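Local coordinates for protein tyrocidine synthetase 3 (Brevibacillus brevis, PDB 2JGP) that forms part of a nonribosomal peptide synthetase making tyrocidine, pairing a peptidyl carrier domain with the condensation domain that forms the peptide bond, at residues Phe86-Val91 / Leu249-Lys254; Leu126-Leu131 / Glu211-Leu216; Ser297-Ala302 / Ser423-Phe428; Asn338-Lys343 / Arg497-Ile502. All blocks are in the same frame, centred on the assembly; numbering follows the deposited sequence. Where two conformers were deposited one is given.

Contact 1: Phe86-Val91 / Leu249-Lys254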
loop_
_atom_site.group_PDB
_atom_site.type_symbol
_atom_site.label_atom_id
_atom_site.label_comp_id
_atom_site.label_asym_id
_atom_site.label_seq_id
_atom_site.Cartn_x
_atom_site.Cartn_y
_atom_site.Cartn_z
ATOM N N PHE A 86 13.678 -0.450 15.373
ATOM C CA PHE A 86 13.081 -0.366 14.027
ATOM C C PHE A 86 14.114 -0.221 12.909
ATOM O O PHE A 86 13.758 -0.221 11.732
ATOM C CB PHE A 86 12.113 0.824 13.945
ATOM C CG PHE A 86 10.846 0.622 14.701
ATOM C CD1 PHE A 86 10.768 0.930 16.053
ATOM C CD2 PHE A 86 9.721 0.123 14.065
ATOM C CE1 PHE A 86 9.596 0.744 16.748
ATOM C CE2 PHE A 86 8.539 -0.067 14.765
ATOM C CZ PHE A 86 8.478 0.243 16.104
ATOM N N SER A 87 15.382 -0.090 13.273
ATOM C CA SER A 87 16.445 0.141 12.303
ATOM C C SER A 87 16.733 -1.110 11.473
ATOM O O SER A 87 16.901 -2.198 12.021
ATOM C CB SER A 87 17.717 0.581 13.026
ATOM O OG SER A 87 18.818 0.635 12.142
ATOM N N ILE A 88 16.786 -0.936 10.157
ATOM C CA ILE A 88 17.098 -2.025 9.232
ATOM C C ILE A 88 18.494 -1.813 8.647
ATOM O O ILE A 88 18.723 -0.852 7.906
ATOM C CB ILE A 88 16.066 -2.105 8.091
ATOM C CG1 ILE A 88 14.661 -2.309 8.654
ATOM C CG2 ILE A 88 16.402 -3.243 7.142
ATOM C CD1 ILE A 88 13.575 -2.193 7.612
ATOM N N GLU A 89 19.418 -2.709 8.990
ATOM C CA GLU A 89 20.809 -2.623 8.545
ATOM C C GLU A 89 21.194 -3.878 7.745
ATOM O O GLU A 89 20.520 -4.908 7.852
ATOM C CB GLU A 89 21.732 -2.488 9.761
ATOM C CG GLU A 89 21.374 -1.335 10.697
ATOM C CD GLU A 89 21.696 0.018 10.102
ATOM O OE1 GLU A 89 20.769 0.692 9.593
ATOM O OE2 GLU A 89 22.884 0.409 10.134
ATOM N N PRO A 90 22.277 -3.797 6.942
ATOM C CA PRO A 90 22.758 -4.982 6.222
ATOM C C PRO A 90 23.027 -6.155 7.162
ATOM O O PRO A 90 23.618 -5.972 8.224
ATOM C CB PRO A 90 24.063 -4.500 5.576
ATOM C CG PRO A 90 23.906 -3.037 5.453
ATOM C CD PRO A 90 23.106 -2.614 6.650
ATOM N N VAL A 91 22.582 -7.346 6.774
ATOM C CA VAL A 91 22.674 -8.519 7.644
ATOM C C VAL A 91 23.891 -9.378 7.313
ATOM O O VAL A 91 24.419 -9.317 6.207
ATOM C CB VAL A 91 21.395 -9.376 7.565
ATOM C CG1 VAL A 91 20.182 -8.537 7.957
ATOM C CG2 VAL A 91 21.219 -9.964 6.174
ATOM N N LEU A 249 22.162 0.180 -4.227
ATOM C CA LEU A 249 21.134 -0.149 -3.238
ATOM C C LEU A 249 21.781 -0.489 -1.900
ATOM O O LEU A 249 22.471 -1.502 -1.778
ATOM C CB LEU A 249 20.287 -1.333 -3.721
ATOM C CG LEU A 249 19.467 -1.109 -4.996
ATOM C CD1 LEU A 249 19.164 -2.431 -5.706
ATOM C CD2 LEU A 249 18.182 -0.368 -4.683
ATOM N N ARG A 250 21.554 0.356 -0.897
ATOM C CA ARG A 250 22.131 0.149 0.431
ATOM C C ARG A 250 21.565 -1.081 1.127
ATOM O O ARG A 250 22.297 -1.826 1.783
ATOM C CB ARG A 250 21.880 1.368 1.331
ATOM C CG ARG A 250 22.392 1.161 2.751
ATOM C CD ARG A 250 22.344 2.401 3.615
ATOM N NE ARG A 250 22.992 2.105 4.891
ATOM C CZ ARG A 250 22.399 1.547 5.947
ATOM N NH1 ARG A 250 21.109 1.237 5.932
ATOM N NH2 ARG A 250 23.107 1.310 7.044
ATOM N N ILE A 251 20.253 -1.256 0.998
ATOM C CA ILE A 251 19.514 -2.254 1.745
ATOM C C ILE A 251 18.775 -3.165 0.767
ATOM O O ILE A 251 18.270 -2.706 -0.261
ATOM C CB ILE A 251 18.511 -1.560 2.716
ATOM C CG1 ILE A 251 19.252 -0.649 3.710
ATOM C CG2 ILE A 251 17.684 -2.570 3.470
ATOM C CD1 ILE A 251 20.192 -1.385 4.658
ATOM N N GLN A 252 18.728 -4.457 1.095
ATOM C CA GLN A 252 18.027 -5.428 0.248
ATOM C C GLN A 252 16.859 -6.070 0.981
ATOM O O GLN A 252 16.691 -5.897 2.185
ATOM C CB GLN A 252 18.997 -6.485 -0.290
ATOM C CG GLN A 252 19.564 -6.143 -1.671
ATOM C CD GLN A 252 18.559 -6.353 -2.796
ATOM O OE1 GLN A 252 17.414 -6.779 -2.566
ATOM N NE2 GLN A 252 18.980 -6.047 -4.027
ATOM N N TYR A 253 16.018 -6.792 0.241
ATOM C CA TYR A 253 14.818 -7.376 0.840
ATOM C C TYR A 253 15.150 -8.302 2.009
ATOM O O TYR A 253 14.472 -8.272 3.029
ATOM C CB TYR A 253 13.960 -8.127 -0.187
ATOM C CG TYR A 253 12.569 -8.405 0.332
ATOM C CD1 TYR A 253 11.588 -7.426 0.283
ATOM C CD2 TYR A 253 12.242 -9.631 0.910
ATOM C CE1 TYR A 253 10.320 -7.653 0.777
ATOM C CE2 TYR A 253 10.972 -9.870 1.399
ATOM C CZ TYR A 253 10.009 -8.877 1.330
ATOM O OH TYR A 253 8.739 -9.103 1.806
ATOM N N LYS A 254 16.201 -9.105 1.881
ATOM C CA LYS A 254 16.552 -10.049 2.952
ATOM C C LYS A 254 16.906 -9.322 4.256
ATOM O O LYS A 254 16.684 -9.858 5.340
ATOM C CB LYS A 254 17.684 -10.990 2.528
ATOM C CG LYS A 254 19.053 -10.356 2.334
ATOM C CD LYS A 254 20.011 -11.404 1.780
ATOM C CE LYS A 254 21.454 -10.945 1.826
ATOM N NZ LYS A 254 21.711 -9.800 0.919
#
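Glu89 and Arg250 meet in a salt bridge, with Glu89 OE2 3.2 Å from Arg250 NH2. The acceptor lies within 5° of the guanidinium plane, yet the nitrogen approaches from above the carboxylate plane, 47° out of it. The N-H...O angle is 145°, so the bond is bent. Glu89 reaches it by folding at chi2, whereas the Arg250 chain runs extended from CG to NE. Pro90 CD lies over one face of the guanidinium, 3.9 Å from Arg250 NH2. Beside this charged edge is an apolar patch. Ile251 CD1 lies 3.7 Å from Pro90 CD, their side chains crossing at about a right angle, and Ile251 CG2 meets Ile88 CG2 at 3.9 Å. Val91 CG2 approaches Lys254 CG more loosely, at 4.4 Å.

Further out, Arg250 NH1 has its stronger partner in Asp363, and Lys254 NZ pairs with Glu148. Asp255 takes Val91 N on one carboxylate oxygen and Gln252 N on the other, joining the loop between helix 70-79 and strand 97-98 to the start of helix 253-263. With Glu89 and Asp363 sharing its guanidinium, the positive charge of Arg250 is probably well compensated, beside the apolar contacts of Ile251.

Contact 2: Leu126-Leu131 / Glu211-Leu216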
loop_
_atom_site.group_PDB
_atom_site.type_symbol
_atom_site.label_atom_id
_atom_site.label_comp_id
_atom_site.label_asym_id
_atom_site.label_seq_id
_atom_site.Cartn_x
_atom_site.Cartn_y
_atom_site.Cartn_z
ATOM N N LEU A 126 3.029 -2.126 -25.408
ATOM C CA LEU A 126 3.204 -1.934 -26.846
ATOM C C LEU A 126 4.409 -1.027 -27.083
ATOM O O LEU A 126 4.443 0.111 -26.599
ATOM C CB LEU A 126 1.954 -1.309 -27.478
ATOM C CG LEU A 126 2.045 -0.998 -28.980
ATOM C CD1 LEU A 126 2.268 -2.275 -29.788
ATOM C CD2 LEU A 126 0.803 -0.264 -29.465
ATOM N N ILE A 127 5.391 -1.537 -27.824
ATOM C CA ILE A 127 6.588 -0.779 -28.168
ATOM C C ILE A 127 6.593 -0.512 -29.666
ATOM O O ILE A 127 6.654 -1.447 -30.465
ATOM C CB ILE A 127 7.876 -1.536 -27.788
ATOM C CG1 ILE A 127 7.890 -1.849 -26.286
ATOM C CG2 ILE A 127 9.108 -0.714 -28.174
ATOM C CD1 ILE A 127 9.121 -2.610 -25.830
ATOM N N GLU A 128 6.523 0.766 -30.032
ATOM C CA GLU A 128 6.529 1.185 -31.427
ATOM C C GLU A 128 7.807 1.963 -31.724
ATOM O O GLU A 128 8.006 3.066 -31.213
ATOM C CB GLU A 128 5.293 2.032 -31.729
ATOM C CG GLU A 128 4.019 1.208 -31.854
ATOM C CD GLU A 128 2.757 2.018 -31.616
ATOM O OE1 GLU A 128 2.607 2.587 -30.512
ATOM O OE2 GLU A 128 1.907 2.070 -32.528
ATOM N N GLY A 129 8.667 1.370 -32.547
ATOM C CA GLY A 129 9.978 1.932 -32.853
ATOM C C GLY A 129 10.957 0.840 -33.238
ATOM O O GLY A 129 10.560 -0.303 -33.466
ATOM N N LYS A 130 12.241 1.185 -33.286
ATOM C CA LYS A 130 13.264 0.277 -33.813
ATOM C C LYS A 130 13.410 -0.988 -32.962
ATOM O O LYS A 130 13.158 -2.092 -33.452
ATOM C CB LYS A 130 14.611 0.998 -33.953
ATOM C CG LYS A 130 14.584 2.239 -34.848
ATOM C CD LYS A 130 14.091 1.957 -36.272
ATOM C CE LYS A 130 15.053 1.068 -37.053
ATOM N NZ LYS A 130 14.676 0.977 -38.490
ATOM N N LEU A 131 13.810 -0.806 -31.703
ATOM C CA LEU A 131 13.930 -1.877 -30.696
ATOM C C LEU A 131 14.890 -3.015 -31.079
ATOM O O LEU A 131 14.699 -3.688 -32.092
ATOM C CB LEU A 131 12.548 -2.453 -30.338
ATOM C CG LEU A 131 12.210 -2.604 -28.845
ATOM C CD1 LEU A 131 11.197 -3.726 -28.635
ATOM C CD2 LEU A 131 13.444 -2.840 -27.976
ATOM N N GLU A 211 6.602 -4.835 -38.522
ATOM C CA GLU A 211 7.711 -3.957 -38.912
ATOM C C GLU A 211 8.499 -3.353 -37.741
ATOM O O GLU A 211 9.573 -3.855 -37.401
ATOM C CB GLU A 211 7.204 -2.852 -39.874
ATOM C CG GLU A 211 6.071 -3.282 -40.830
ATOM C CD GLU A 211 4.753 -3.613 -40.116
ATOM O OE1 GLU A 211 4.496 -3.071 -39.017
ATOM O OE2 GLU A 211 3.984 -4.443 -40.647
ATOM N N ASP A 212 7.973 -2.298 -37.119
ATOM C CA ASP A 212 8.615 -1.676 -35.956
ATOM C C ASP A 212 7.637 -1.680 -34.782
ATOM O O ASP A 212 7.478 -0.681 -34.086
ATOM C CB ASP A 212 9.065 -0.235 -36.283
ATOM C CG ASP A 212 10.424 -0.174 -36.981
ATOM O OD1 ASP A 212 11.306 -1.013 -36.701
ATOM O OD2 ASP A 212 10.616 0.739 -37.806
ATOM N N ARG A 213 6.981 -2.821 -34.571
ATOM C CA ARG A 213 5.946 -2.945 -33.555
ATOM C C ARG A 213 6.172 -4.224 -32.763
ATOM O O ARG A 213 6.284 -5.305 -33.343
ATOM C CB ARG A 213 4.552 -2.975 -34.187
ATOM C CG ARG A 213 4.225 -1.792 -35.109
ATOM C CD ARG A 213 2.940 -1.107 -34.674
ATOM N NE ARG A 213 1.795 -2.014 -34.697
ATOM C CZ ARG A 213 0.735 -1.936 -33.890
ATOM N NH1 ARG A 213 0.639 -0.994 -32.955
ATOM N NH2 ARG A 213 -0.240 -2.822 -34.013
ATOM N N TYR A 214 6.237 -4.085 -31.442
ATOM C CA TYR A 214 6.488 -5.205 -30.543
ATOM C C TYR A 214 5.555 -5.145 -29.337
ATOM O O TYR A 214 5.131 -4.065 -28.922
ATOM C CB TYR A 214 7.933 -5.170 -30.042
ATOM C CG TYR A 214 8.994 -5.161 -31.120
ATOM C CD1 TYR A 214 9.432 -3.969 -31.682
ATOM C CD2 TYR A 214 9.581 -6.345 -31.555
ATOM C CE1 TYR A 214 10.416 -3.955 -32.671
ATOM C CE2 TYR A 214 10.562 -6.343 -32.530
ATOM C CZ TYR A 214 10.976 -5.145 -33.085
ATOM O OH TYR A 214 11.949 -5.147 -34.054
ATOM N N VAL A 215 5.242 -6.310 -28.780
ATOM C CA VAL A 215 4.587 -6.388 -27.475
ATOM C C VAL A 215 5.538 -7.065 -26.501
ATOM O O VAL A 215 5.984 -8.182 -26.744
ATOM C CB VAL A 215 3.263 -7.173 -27.529
ATOM C CG1 VAL A 215 2.676 -7.326 -26.117
ATOM C CG2 VAL A 215 2.281 -6.469 -28.447
ATOM N N LEU A 216 5.864 -6.370 -25.416
ATOM C CA LEU A 216 6.708 -6.928 -24.365
ATOM C C LEU A 216 5.825 -7.498 -23.271
ATOM O O LEU A 216 5.119 -6.761 -22.585
ATOM C CB LEU A 216 7.633 -5.858 -23.780
ATOM C CG LEU A 216 8.683 -6.324 -22.766
ATOM C CD1 LEU A 216 9.688 -7.269 -23.431
ATOM C CD2 LEU A 216 9.393 -5.126 -22.157
#
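Tyr214 packs against Leu131 at the dense end of this strand pair. Leu131 CD1 sits over the ring face, 3.9 Å from its centroid and 30° off the normal, in a CH-pi contact, while Leu131 CB comes to 3.5 Å from Tyr214 CE1. Gly129 O lies at the ring edge, in plane, and the hydroxyl makes a weak bond to Lys130 O. Tyr214 CB packs against Ile127 CB at 4.3 Å. Farther along the same face, Ile127 CD1 touches Leu216 CB at 4.1 Å, and Val136 of helix 133-146 meets both Leu216 and Leu131.

Strands 123-129 and 213-220 are antiparallel neighbours in a five-stranded mixed sheet. Ile127 and Tyr214 form the hydrogen-bonded pair, both N...O distances being 2.8 Å, and Gly129 N adds a third bond to Asp212 O. Gly129 has a positive phi of 153°, where a CB would jam against the preceding carbonyl oxygen. Strand 213-220 leads directly into the His-His-x-x-x-Asp-Gly sequence that is the hallmark of condensation domains.

The other face, with Leu126, Glu128, Arg213 and Val215, is looser. Glu128 and Arg213 run side by side, pointing the same way, but their salt bridge from Arg213 NH1 to Glu128 OE2 is long and weak at 3.3 Å, the two planes standing 59° apart; Arg213 has its stronger partner in Glu180. At the exposed turn, Lys130 NZ stays 4.1 Å from Asp212 OD2, beyond a salt bridge.

Contact 3: Ser297-Ala302 / Ser423-Phe428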
loop_
_atom_site.group_PDB
_atom_site.type_symbol
_atom_site.label_atom_id
_atom_site.label_comp_id
_atom_site.label_asym_id
_atom_site.label_seq_id
_atom_site.Cartn_x
_atom_site.Cartn_y
_atom_site.Cartn_z
ATOM N N SER A 297 -22.725 -18.380 -1.553
ATOM C CA SER A 297 -22.213 -19.045 -0.350
ATOM C C SER A 297 -20.703 -19.286 -0.403
ATOM O O SER A 297 -20.085 -19.576 0.623
ATOM C CB SER A 297 -22.931 -20.366 -0.107
ATOM O OG SER A 297 -22.567 -20.884 1.159
ATOM N N THR A 298 -20.122 -19.187 -1.597
ATOM C CA THR A 298 -18.675 -19.224 -1.770
ATOM C C THR A 298 -18.278 -17.935 -2.469
ATOM O O THR A 298 -19.025 -17.431 -3.302
ATOM C CB THR A 298 -18.231 -20.425 -2.625
ATOM O OG1 THR A 298 -18.576 -20.202 -3.997
ATOM C CG2 THR A 298 -18.894 -21.714 -2.151
ATOM N N GLN A 299 -17.111 -17.394 -2.144
ATOM C CA GLN A 299 -16.718 -16.127 -2.739
ATOM C C GLN A 299 -16.597 -16.245 -4.259
ATOM O O GLN A 299 -16.134 -17.253 -4.790
ATOM C CB GLN A 299 -15.428 -15.575 -2.136
ATOM C CG GLN A 299 -15.033 -14.242 -2.756
ATOM C CD GLN A 299 -14.357 -13.294 -1.792
ATOM O OE1 GLN A 299 -13.870 -13.693 -0.731
ATOM N NE2 GLN A 299 -14.331 -12.019 -2.159
ATOM N N SER A 300 -17.086 -15.208 -4.927
ATOM C CA SER A 300 -17.040 -15.074 -6.365
ATOM C C SER A 300 -16.046 -13.966 -6.660
ATOM O O SER A 300 -16.098 -12.907 -6.038
ATOM C CB SER A 300 -18.430 -14.700 -6.885
ATOM O OG SER A 300 -18.441 -14.523 -8.287
ATOM N N PHE A 301 -15.133 -14.213 -7.591
ATOM C CA PHE A 301 -14.092 -13.243 -7.908
ATOM C C PHE A 301 -14.334 -12.496 -9.219
ATOM O O PHE A 301 -13.571 -11.596 -9.562
ATOM C CB PHE A 301 -12.740 -13.946 -7.920
ATOM C CG PHE A 301 -12.347 -14.485 -6.579
ATOM C CD1 PHE A 301 -12.404 -15.842 -6.311
ATOM C CD2 PHE A 301 -11.946 -13.620 -5.566
ATOM C CE1 PHE A 301 -12.048 -16.337 -5.061
ATOM C CE2 PHE A 301 -11.585 -14.108 -4.316
ATOM C CZ PHE A 301 -11.640 -15.469 -4.064
ATOM N N ALA A 302 -15.394 -12.864 -9.938
ATOM C CA ALA A 302 -15.770 -12.163 -11.156
ATOM C C ALA A 302 -16.017 -10.697 -10.823
ATOM O O ALA A 302 -16.725 -10.375 -9.865
ATOM C CB ALA A 302 -17.013 -12.790 -11.780
ATOM N N SER A 423 -17.740 -16.560 2.033
ATOM C CA SER A 423 -18.362 -15.626 1.096
ATOM C C SER A 423 -17.828 -14.199 1.239
ATOM O O SER A 423 -18.194 -13.315 0.463
ATOM C CB SER A 423 -19.882 -15.620 1.280
ATOM O OG SER A 423 -20.247 -15.132 2.562
ATOM N N ARG A 424 -16.966 -13.969 2.224
ATOM C CA ARG A 424 -16.431 -12.629 2.461
ATOM C C ARG A 424 -15.005 -12.677 3.005
ATOM O O ARG A 424 -14.447 -13.754 3.206
ATOM C CB ARG A 424 -17.378 -11.825 3.365
ATOM C CG ARG A 424 -18.097 -12.611 4.445
ATOM C CD ARG A 424 -19.503 -12.072 4.680
ATOM N NE ARG A 424 -19.506 -10.617 4.696
ATOM C CZ ARG A 424 -20.574 -9.849 4.493
ATOM N NH1 ARG A 424 -21.775 -10.376 4.275
ATOM N NH2 ARG A 424 -20.438 -8.527 4.515
ATOM N N ASN A 425 -14.410 -11.506 3.204
ATOM C CA ASN A 425 -13.010 -11.408 3.601
ATOM C C ASN A 425 -12.858 -11.041 5.070
ATOM O O ASN A 425 -13.760 -10.440 5.652
ATOM C CB ASN A 425 -12.289 -10.399 2.709
ATOM C CG ASN A 425 -12.048 -10.935 1.315
ATOM O OD1 ASN A 425 -11.117 -11.709 1.091
ATOM N ND2 ASN A 425 -12.891 -10.534 0.369
ATOM N N PRO A 426 -11.716 -11.411 5.677
ATOM C CA PRO A 426 -11.528 -11.115 7.090
ATOM C C PRO A 426 -11.421 -9.611 7.355
ATOM O O PRO A 426 -10.756 -8.883 6.602
ATOM C CB PRO A 426 -10.228 -11.856 7.447
ATOM C CG PRO A 426 -9.520 -12.066 6.168
ATOM C CD PRO A 426 -10.560 -12.115 5.090
ATOM N N LEU A 427 -12.124 -9.166 8.395
ATOM C CA LEU A 427 -12.097 -7.792 8.906
ATOM C C LEU A 427 -12.789 -6.739 8.032
ATOM O O LEU A 427 -13.471 -5.866 8.569
ATOM C CB LEU A 427 -10.669 -7.343 9.267
ATOM C CG LEU A 427 -10.136 -7.878 10.600
ATOM C CD1 LEU A 427 -8.708 -7.422 10.826
ATOM C CD2 LEU A 427 -11.023 -7.447 11.766
ATOM N N PHE A 428 -12.604 -6.796 6.712
ATOM C CA PHE A 428 -13.245 -5.831 5.807
ATOM C C PHE A 428 -13.626 -6.452 4.461
ATOM O O PHE A 428 -12.957 -7.362 3.967
ATOM C CB PHE A 428 -12.352 -4.598 5.591
ATOM C CG PHE A 428 -10.948 -4.928 5.180
ATOM C CD1 PHE A 428 -10.627 -5.144 3.843
ATOM C CD2 PHE A 428 -9.945 -5.032 6.129
ATOM C CE1 PHE A 428 -9.330 -5.459 3.464
ATOM C CE2 PHE A 428 -8.644 -5.343 5.755
ATOM C CZ PHE A 428 -8.337 -5.554 4.421
#
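Gln299 and Asn425 bring two side-chain amides together at about a right angle, their planes 60° apart. As modelled, Gln299 NE2 faces Asn425 ND2 at 3.3 Å; both are donors, so this proximity is no hydrogen bond. Asn425 ND2 instead donates to Lys462 O, consistent with the modelled amide orientation. Nearer the backbone, Gln299 CG lies over one face of the Phe301 ring, 3.7 Å above the plane and offset toward the rim, and the imidazole of His460 meets that same phenyl group with the planes nearly parallel. One face of the Phe428 ring carries Pro426 O, also toward the rim. Gln299 CG stands anti to the backbone N (chi1 -179°), and a bend at chi2 carries CD toward Asn425.

Ser423 to Leu427 close the Arg-Asp-x-Ser-Arg-Asn-Pro-Leu sequence known as core motif C7 of condensation domains. Both segments are irregular loops, each running into an outermost strand of one four-stranded sheet: 297-302 enters strand 303-309, while residues 423-428 lead into strand 430-435.

Between the loops the backbones pass close by, Gln299 CA and Ser423 CA being 4.2 Å apart. Here the touch is by van der Waals contact, with Ser423 CB 4.0 Å from Ser297 O. The Ser423 hydroxyl turns to Asp421, where OG lies between the backbone N and the carbonyl carbon (chi1 64°). Arg424 points away from 297-302, its NH2 bound by Asp429 and Leu287 O.

Contact 4: Asn338-Lys343 / Arg497-Ile502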
loop_
_atom_site.group_PDB
_atom_site.type_symbol
_atom_site.label_atom_id
_atom_site.label_comp_id
_atom_site.label_asym_id
_atom_site.label_seq_id
_atom_site.Cartn_x
_atom_site.Cartn_y
_atom_site.Cartn_z
ATOM N N ASN A 338 -16.487 6.510 4.034
ATOM C CA ASN A 338 -17.162 5.950 5.211
ATOM C C ASN A 338 -18.624 6.392 5.377
ATOM O O ASN A 338 -19.481 5.585 5.754
ATOM C CB ASN A 338 -16.394 6.258 6.495
ATOM C CG ASN A 338 -15.306 5.253 6.773
ATOM O OD1 ASN A 338 -15.488 4.338 7.579
ATOM N ND2 ASN A 338 -14.171 5.411 6.110
ATOM N N VAL A 339 -18.915 7.664 5.110
ATOM C CA VAL A 339 -20.311 8.133 5.187
ATOM C C VAL A 339 -21.166 7.547 4.047
ATOM O O VAL A 339 -22.335 7.222 4.255
ATOM C CB VAL A 339 -20.460 9.689 5.313
ATOM C CG1 VAL A 339 -19.208 10.437 4.896
ATOM C CG2 VAL A 339 -21.702 10.205 4.569
ATOM N N LEU A 340 -20.565 7.376 2.870
ATOM C CA LEU A 340 -21.222 6.710 1.740
ATOM C C LEU A 340 -21.664 5.301 2.136
ATOM O O LEU A 340 -22.831 4.935 1.973
ATOM C CB LEU A 340 -20.269 6.631 0.543
ATOM C CG LEU A 340 -20.803 6.519 -0.897
ATOM C CD1 LEU A 340 -19.959 5.542 -1.693
ATOM C CD2 LEU A 340 -22.268 6.164 -1.003
ATOM N N LEU A 341 -20.722 4.523 2.666
ATOM C CA LEU A 341 -21.002 3.152 3.096
ATOM C C LEU A 341 -22.015 3.122 4.240
ATOM O O LEU A 341 -22.893 2.262 4.269
ATOM C CB LEU A 341 -19.711 2.442 3.527
ATOM C CG LEU A 341 -18.637 2.201 2.457
ATOM C CD1 LEU A 341 -17.403 1.587 3.091
ATOM C CD2 LEU A 341 -19.164 1.326 1.328
ATOM N N ALA A 342 -21.877 4.055 5.182
ATOM C CA ALA A 342 -22.793 4.159 6.319
ATOM C C ALA A 342 -24.242 4.352 5.870
ATOM O O ALA A 342 -25.164 3.766 6.442
ATOM C CB ALA A 342 -22.370 5.300 7.238
ATOM N N LYS A 343 -24.435 5.172 4.842
ATOM C CA LYS A 343 -25.775 5.454 4.329
ATOM C C LYS A 343 -26.346 4.275 3.535
ATOM O O LYS A 343 -27.518 3.930 3.690
ATOM C CB LYS A 343 -25.773 6.738 3.495
ATOM C CG LYS A 343 -25.671 7.993 4.355
ATOM C CD LYS A 343 -25.754 9.271 3.537
ATOM C CE LYS A 343 -25.568 10.490 4.423
ATOM N NZ LYS A 343 -26.659 10.613 5.429
ATOM N N ARG A 497 -22.035 8.299 -8.119
ATOM C CA ARG A 497 -22.673 9.619 -8.124
ATOM C C ARG A 497 -23.008 10.065 -6.705
ATOM O O ARG A 497 -22.874 11.240 -6.377
ATOM C CB ARG A 497 -23.958 9.617 -8.969
ATOM C CG ARG A 497 -23.746 9.378 -10.462
ATOM C CD ARG A 497 -24.975 9.771 -11.286
ATOM N NE ARG A 497 -26.151 8.945 -10.991
ATOM C CZ ARG A 497 -26.398 7.743 -11.517
ATOM N NH1 ARG A 497 -25.557 7.183 -12.384
ATOM N NH2 ARG A 497 -27.503 7.089 -11.167
ATOM N N HIS A 498 -23.453 9.122 -5.872
ATOM C CA HIS A 498 -23.757 9.417 -4.476
ATOM C C HIS A 498 -22.509 9.818 -3.690
ATOM O O HIS A 498 -22.582 10.678 -2.812
ATOM C CB HIS A 498 -24.471 8.241 -3.801
ATOM C CG HIS A 498 -25.905 8.091 -4.211
ATOM N ND1 HIS A 498 -26.604 9.086 -4.859
ATOM C CD2 HIS A 498 -26.777 7.071 -4.041
ATOM C CE1 HIS A 498 -27.840 8.677 -5.089
ATOM N NE2 HIS A 498 -27.972 7.458 -4.600
ATOM N N PHE A 499 -21.363 9.224 -4.012
ATOM C CA PHE A 499 -20.103 9.662 -3.412
ATOM C C PHE A 499 -19.833 11.134 -3.749
ATOM O O PHE A 499 -19.434 11.919 -2.881
ATOM C CB PHE A 499 -18.919 8.801 -3.869
ATOM C CG PHE A 499 -17.598 9.260 -3.308
ATOM C CD1 PHE A 499 -17.198 8.872 -2.037
ATOM C CD2 PHE A 499 -16.774 10.107 -4.037
ATOM C CE1 PHE A 499 -15.991 9.312 -1.508
ATOM C CE2 PHE A 499 -15.563 10.555 -3.512
ATOM C CZ PHE A 499 -15.175 10.154 -2.246
ATOM N N LEU A 500 -20.050 11.496 -5.011
ATOM C CA LEU A 500 -19.809 12.863 -5.465
ATOM C C LEU A 500 -20.795 13.850 -4.853
ATOM O O LEU A 500 -20.436 14.994 -4.603
ATOM C CB LEU A 500 -19.864 12.955 -6.991
ATOM C CG LEU A 500 -18.816 12.143 -7.750
ATOM C CD1 LEU A 500 -19.035 12.288 -9.253
ATOM C CD2 LEU A 500 -17.408 12.563 -7.353
ATOM N N THR A 501 -22.036 13.416 -4.630
ATOM C CA THR A 501 -23.011 14.264 -3.949
ATOM C C THR A 501 -22.587 14.491 -2.490
ATOM O O THR A 501 -22.631 15.614 -1.998
ATOM C CB THR A 501 -24.455 13.700 -4.036
ATOM O OG1 THR A 501 -24.517 12.408 -3.425
ATOM C CG2 THR A 501 -24.899 13.575 -5.484
ATOM N N ILE A 502 -22.149 13.430 -1.813
ATOM C CA ILE A 502 -21.663 13.563 -0.441
ATOM C C ILE A 502 -20.462 14.515 -0.411
ATOM O O ILE A 502 -20.391 15.413 0.432
ATOM C CB ILE A 502 -21.291 12.190 0.175
ATOM C CG1 ILE A 502 -22.557 11.373 0.447
ATOM C CG2 ILE A 502 -20.504 12.378 1.475
ATOM C CD1 ILE A 502 -22.296 9.891 0.663
#
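Val339 opens the contact by reaching tip to tip toward Ile502: its CG2 lies 4.0 Å from Ile502 CD1, and Ile502 CG2 is about equally near. Its chi1 of 18° is close to eclipsed, possibly a sign of strain. One residue on, Leu340 carries the centre. Ile502 CD1 presses against its backbone, 3.5 Å from Leu340 CA, and meets Leu340 CB at 3.8 Å. The leucine branches divide over the second helix: Leu340 CD1 comes to Phe499 CB at 4.1 Å and lies at the edge of that ring, while Leu340 CD2 meets His498 CB at the same distance. Chi1 of -155° sets Leu340 CG anti to the backbone N, 4.0 Å from Ile502 CD1; the side chain crosses all three partners at about a right angle. Lys343, one turn after Val339, barely grazes the partner helix and sends NZ to the Leu514 and Ile517 carbonyls.

No hydrogen bond joins the segments. The axes approach to 9.8 Å at 120°, and apolar side chains fill the interface. Beyond it, Phe499 meets Phe467 of strand 465-471 and Leu341 meets Val352 of strand 350-356. This is the buried helix-to-helix and helix-to-sheet packing of an alpha/beta lobe within the acyltransferase-like condensation fold.

None of the four contacts touches another. Contacts 3 and 4 are the closest pair, with centres 23 Å and nearest atoms about 8 Å apart; their segments alternate along the chain, tying the latter part of the condensation domain together twice. Contact 2 falls within the span of chain that contact 1 brackets, yet their centres are 38 Å apart. Contact 1 lies on the opposite side of the chain's centre from contacts 3 and 4, at 36 and 42 Å between centres. The second strand of contact 2 continues into the His-His motif of the probable active site. The sodium ion, bound by Gln396 and Asp400, involves residues of none of the contacts.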